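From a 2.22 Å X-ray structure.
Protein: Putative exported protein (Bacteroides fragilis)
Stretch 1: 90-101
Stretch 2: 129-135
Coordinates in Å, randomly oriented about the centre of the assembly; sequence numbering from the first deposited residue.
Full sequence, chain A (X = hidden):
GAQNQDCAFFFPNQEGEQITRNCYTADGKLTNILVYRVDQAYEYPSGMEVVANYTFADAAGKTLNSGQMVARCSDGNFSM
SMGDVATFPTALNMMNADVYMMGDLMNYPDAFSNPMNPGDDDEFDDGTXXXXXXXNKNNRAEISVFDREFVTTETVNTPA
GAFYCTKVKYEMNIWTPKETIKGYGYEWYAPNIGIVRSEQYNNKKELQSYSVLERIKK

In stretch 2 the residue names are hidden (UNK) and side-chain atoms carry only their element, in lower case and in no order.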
# COMPACT_ATOMS: atom_id res chain seq x y z
N THR A 90 12.71 4.03 -17.15
CA THR A 90 11.87 2.91 -17.65
C THR A 90 10.43 3.18 -17.30
O THR A 90 9.55 3.00 -18.12
CB THR A 90 12.33 1.53 -17.08
OG1 THR A 90 13.69 1.30 -17.47
CG2 THR A 90 11.47 0.37 -17.58
N ALA A 91 10.20 3.68 -16.10
CA ALA A 91 8.86 4.00 -15.64
C ALA A 91 8.28 5.19 -16.39
O ALA A 91 7.19 5.12 -16.98
CB ALA A 91 8.89 4.27 -14.15
N LEU A 92 9.04 6.29 -16.40
CA LEU A 92 8.60 7.52 -17.03
C LEU A 92 8.23 7.28 -18.49
O LEU A 92 7.18 7.72 -18.95
CB LEU A 92 9.68 8.61 -16.94
CG LEU A 92 9.94 9.10 -15.52
CD1 LEU A 92 11.21 9.98 -15.46
CD2 LEU A 92 8.65 9.82 -15.02
N ASN A 93 9.08 6.53 -19.17
CA ASN A 93 8.92 6.25 -20.60
C ASN A 93 7.80 5.30 -20.97
O ASN A 93 7.47 5.22 -22.13
CB ASN A 93 10.26 5.77 -21.19
CG ASN A 93 11.31 6.89 -21.24
OD1 ASN A 93 11.01 8.03 -20.96
ND2 ASN A 93 12.54 6.55 -21.59
N MSE A 94 7.21 4.57 -20.03
CA MSE A 94 6.11 3.69 -20.41
C MSE A 94 4.75 4.24 -19.98
O MSE A 94 3.72 3.63 -20.28
CB MSE A 94 6.35 2.24 -19.96
CG MSE A 94 6.74 1.99 -18.51
SE MSE A 94 5.24 2.11 -17.30
CE MSE A 94 4.36 0.33 -17.63
N MSE A 95 4.73 5.41 -19.33
CA MSE A 95 3.49 5.95 -18.76
C MSE A 95 2.58 6.62 -19.77
O MSE A 95 3.03 7.32 -20.67
CB MSE A 95 3.77 6.98 -17.69
CG MSE A 95 3.96 6.46 -16.26
SE MSE A 95 4.74 7.96 -15.25
CE MSE A 95 5.44 6.83 -13.81
N ASN A 96 1.29 6.39 -19.59
CA ASN A 96 0.24 7.13 -20.26
C ASN A 96 -1.00 7.12 -19.34
O ASN A 96 -0.96 6.55 -18.23
CB ASN A 96 -0.03 6.59 -21.68
CG ASN A 96 -0.33 5.10 -21.69
OD1 ASN A 96 -1.19 4.61 -20.95
ND2 ASN A 96 0.37 4.36 -22.56
N ALA A 97 -2.07 7.78 -19.76
CA ALA A 97 -3.28 7.90 -18.96
C ALA A 97 -3.88 6.56 -18.52
O ALA A 97 -4.57 6.52 -17.52
CB ALA A 97 -4.32 8.71 -19.72
N ASP A 98 -3.65 5.48 -19.27
CA ASP A 98 -4.18 4.17 -18.90
C ASP A 98 -3.22 3.33 -18.04
O ASP A 98 -3.52 2.16 -17.76
CB ASP A 98 -4.60 3.39 -20.16
CG ASP A 98 -5.82 4.00 -20.86
OD1 ASP A 98 -6.39 5.01 -20.38
OD2 ASP A 98 -6.21 3.49 -21.92
N VAL A 99 -2.08 3.89 -17.63
CA VAL A 99 -1.15 3.17 -16.77
C VAL A 99 -1.50 3.41 -15.31
O VAL A 99 -1.77 4.52 -14.90
CB VAL A 99 0.34 3.57 -17.02
CG1 VAL A 99 1.22 3.14 -15.86
CG2 VAL A 99 0.83 2.95 -18.33
N TYR A 100 -1.51 2.35 -14.54
CA TYR A 100 -1.76 2.39 -13.12
C TYR A 100 -0.60 1.76 -12.43
O TYR A 100 0.19 1.05 -13.04
CB TYR A 100 -3.04 1.61 -12.79
CG TYR A 100 -4.22 2.32 -13.40
CD1 TYR A 100 -4.80 3.42 -12.75
CD2 TYR A 100 -4.70 1.96 -14.65
CE1 TYR A 100 -5.87 4.12 -13.31
CE2 TYR A 100 -5.78 2.66 -15.22
CZ TYR A 100 -6.34 3.73 -14.55
OH TYR A 100 -7.38 4.41 -15.12
N MSE A 101 -0.49 2.02 -11.15
CA MSE A 101 0.62 1.52 -10.38
C MSE A 101 0.19 1.18 -8.95
O MSE A 101 -0.77 1.75 -8.44
CB MSE A 101 1.77 2.51 -10.41
CG MSE A 101 1.41 3.88 -10.00
SE MSE A 101 2.89 5.10 -10.30
CE MSE A 101 2.42 5.80 -12.08
N UNK A 129 7.25 -1.80 -6.62
CA UNK A 129 6.28 -1.04 -7.37
C UNK A 129 6.06 -1.75 -8.70
O UNK A 129 7.02 -2.07 -9.38
c UNK A 129 5.89 1.33 -8.38
c UNK A 129 4.60 1.68 -7.62
c UNK A 129 6.70 2.56 -8.75
c UNK A 129 6.79 0.39 -7.61
N UNK A 130 4.80 -1.97 -9.05
CA UNK A 130 4.43 -2.54 -10.35
C UNK A 130 3.57 -1.54 -11.11
O UNK A 130 2.66 -0.94 -10.54
n UNK A 130 4.87 -7.35 -9.03
n UNK A 130 5.40 -9.51 -8.49
c UNK A 130 3.71 -3.87 -10.16
n UNK A 130 3.23 -8.79 -8.27
c UNK A 130 3.98 -6.21 -9.24
c UNK A 130 4.69 -5.00 -9.69
c UNK A 130 4.49 -8.55 -8.60
N UNK A 131 3.87 -1.34 -12.40
CA UNK A 131 3.09 -0.47 -13.27
C UNK A 131 2.53 -1.30 -14.41
O UNK A 131 3.14 -2.27 -14.86
c UNK A 131 3.94 0.69 -13.81
c UNK A 131 6.03 0.94 -12.42
c UNK A 131 4.81 2.96 -13.18
c UNK A 131 4.67 1.52 -12.75
N UNK A 132 1.34 -0.96 -14.86
CA UNK A 132 0.71 -1.71 -15.95
C UNK A 132 -0.32 -0.86 -16.63
O UNK A 132 -0.99 -0.08 -15.99
c UNK A 132 0.54 -3.49 -13.08
c UNK A 132 -1.57 -2.43 -13.55
c UNK A 132 -1.85 -2.43 -12.18
o UNK A 132 -1.02 -3.04 -9.93
c UNK A 132 0.28 -3.49 -11.74
c UNK A 132 -0.89 -2.97 -11.28
c UNK A 132 -0.36 -2.96 -14.01
c UNK A 132 0.01 -2.98 -15.46
N UNK A 133 -0.43 -1.02 -17.95
CA UNK A 133 -1.45 -0.35 -18.74
C UNK A 133 -2.71 -1.21 -18.86
O UNK A 133 -2.66 -2.34 -19.35
c UNK A 133 -1.32 1.20 -22.31
c UNK A 133 -1.90 0.80 -20.97
n UNK A 133 -2.19 1.57 -23.25
c UNK A 133 -0.93 -0.04 -20.14
o UNK A 133 -0.10 1.17 -22.51
N UNK A 134 -3.83 -0.65 -18.44
CA UNK A 134 -5.14 -1.26 -18.60
C UNK A 134 -5.45 -1.26 -20.10
O UNK A 134 -5.35 -0.22 -20.74
c UNK A 134 -6.21 -0.46 -17.84
c UNK A 134 -9.99 -1.11 -17.29
c UNK A 134 -8.68 -0.32 -17.31
n UNK A 134 -11.17 -0.21 -17.48
c UNK A 134 -7.52 -1.22 -17.68
N UNK A 135 -5.79 -2.42 -20.64
CA UNK A 135 -6.04 -2.58 -22.07
C UNK A 135 -4.81 -2.95 -22.91
O UNK A 135 -4.94 -3.16 -24.12

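Position 129 carries four side-chain carbons and no heteroatom, forked at the second carbon from CA. One terminal carbon lies 4.1 Å from M101 CB, an apolar contact. A fork at the second carbon with nothing beyond its two tips defines leucine: L129, with chi1 -180° (t) and chi2 67° (p).

At 130 three carbons run out to a nitrogen, followed by a carbon bearing two more nitrogens, a guanidinium. The end of this side chain leads away from stretch 1, and all three nitrogens are hydrogen-bonded elsewhere in the structure; what the position offers here is backbone, its O lying 3.2 Å from M101 CA in a CA-H...O contact. This is R130.

Position 131 repeats the four-carbon pattern, again forked at the second carbon. It loses 105 Å² to stretch 1, more than any other residue of either stretch. A91 CB, from the helix, lies 4.4 Å from one of the two terminal carbons at 131; M94 and M95 follow it in the chain, M94 CE approaching the CB of 131 at 3.9 Å and M95 CE reaching that same terminal carbon at 4.0 Å. The strand contributes M101, whose CB is 3.9 Å from the branching carbon of 131. The residue is L131.

Position 132 shows one carbon, then a six-carbon ring bearing one oxygen, a phenol. Y100 O lies over one face of this ring, and Y100 CB is 4.3 Å from a ring carbon of 132. This is Y132.

At 133 there are three carbons, the third holding one oxygen and one nitrogen. The oxygen of 133 lies 3.2 Å from N96 ND2, which donates to it a hydrogen bond that is weak although nearly straight at 173°, and V99 CG2 packs 3.9 Å from the CB of 133. This terminal amide, one carbon longer than that of asparagine, identifies Q133.

Position 134 has four carbons in a row ending in nitrogen. Its end leads away, while the CB of 134 sits at the edge of the Y100 ring, 4.1 Å from Y100 CE2. This is K134.

Position 135 has no side-chain atoms and is G135. At phi 90° and psi -3°, a CB would be jammed against the carbonyl O of K134, so the backbone itself calls for glycine.

The contact rests on antiparallel strand pairing. Y100 and Y132 form the hydrogen-bonded pair, Y100 N to Y132 O and Y132 N to Y100 O both measuring 2.9 Å; K134 N adds a 2.9 Å bond to D98 O. The flanking pairs, V99 with Q133 and M101 with L131, are non-hydrogen-bonded and bring their CA atoms to 4.0 and 4.3 Å. Their side chains share one sheet face, where L131 also meets the selenomethionines M94 and M95; the two tyrosines occupy the other.

Stretch 2 (129-135) LRLYQKG
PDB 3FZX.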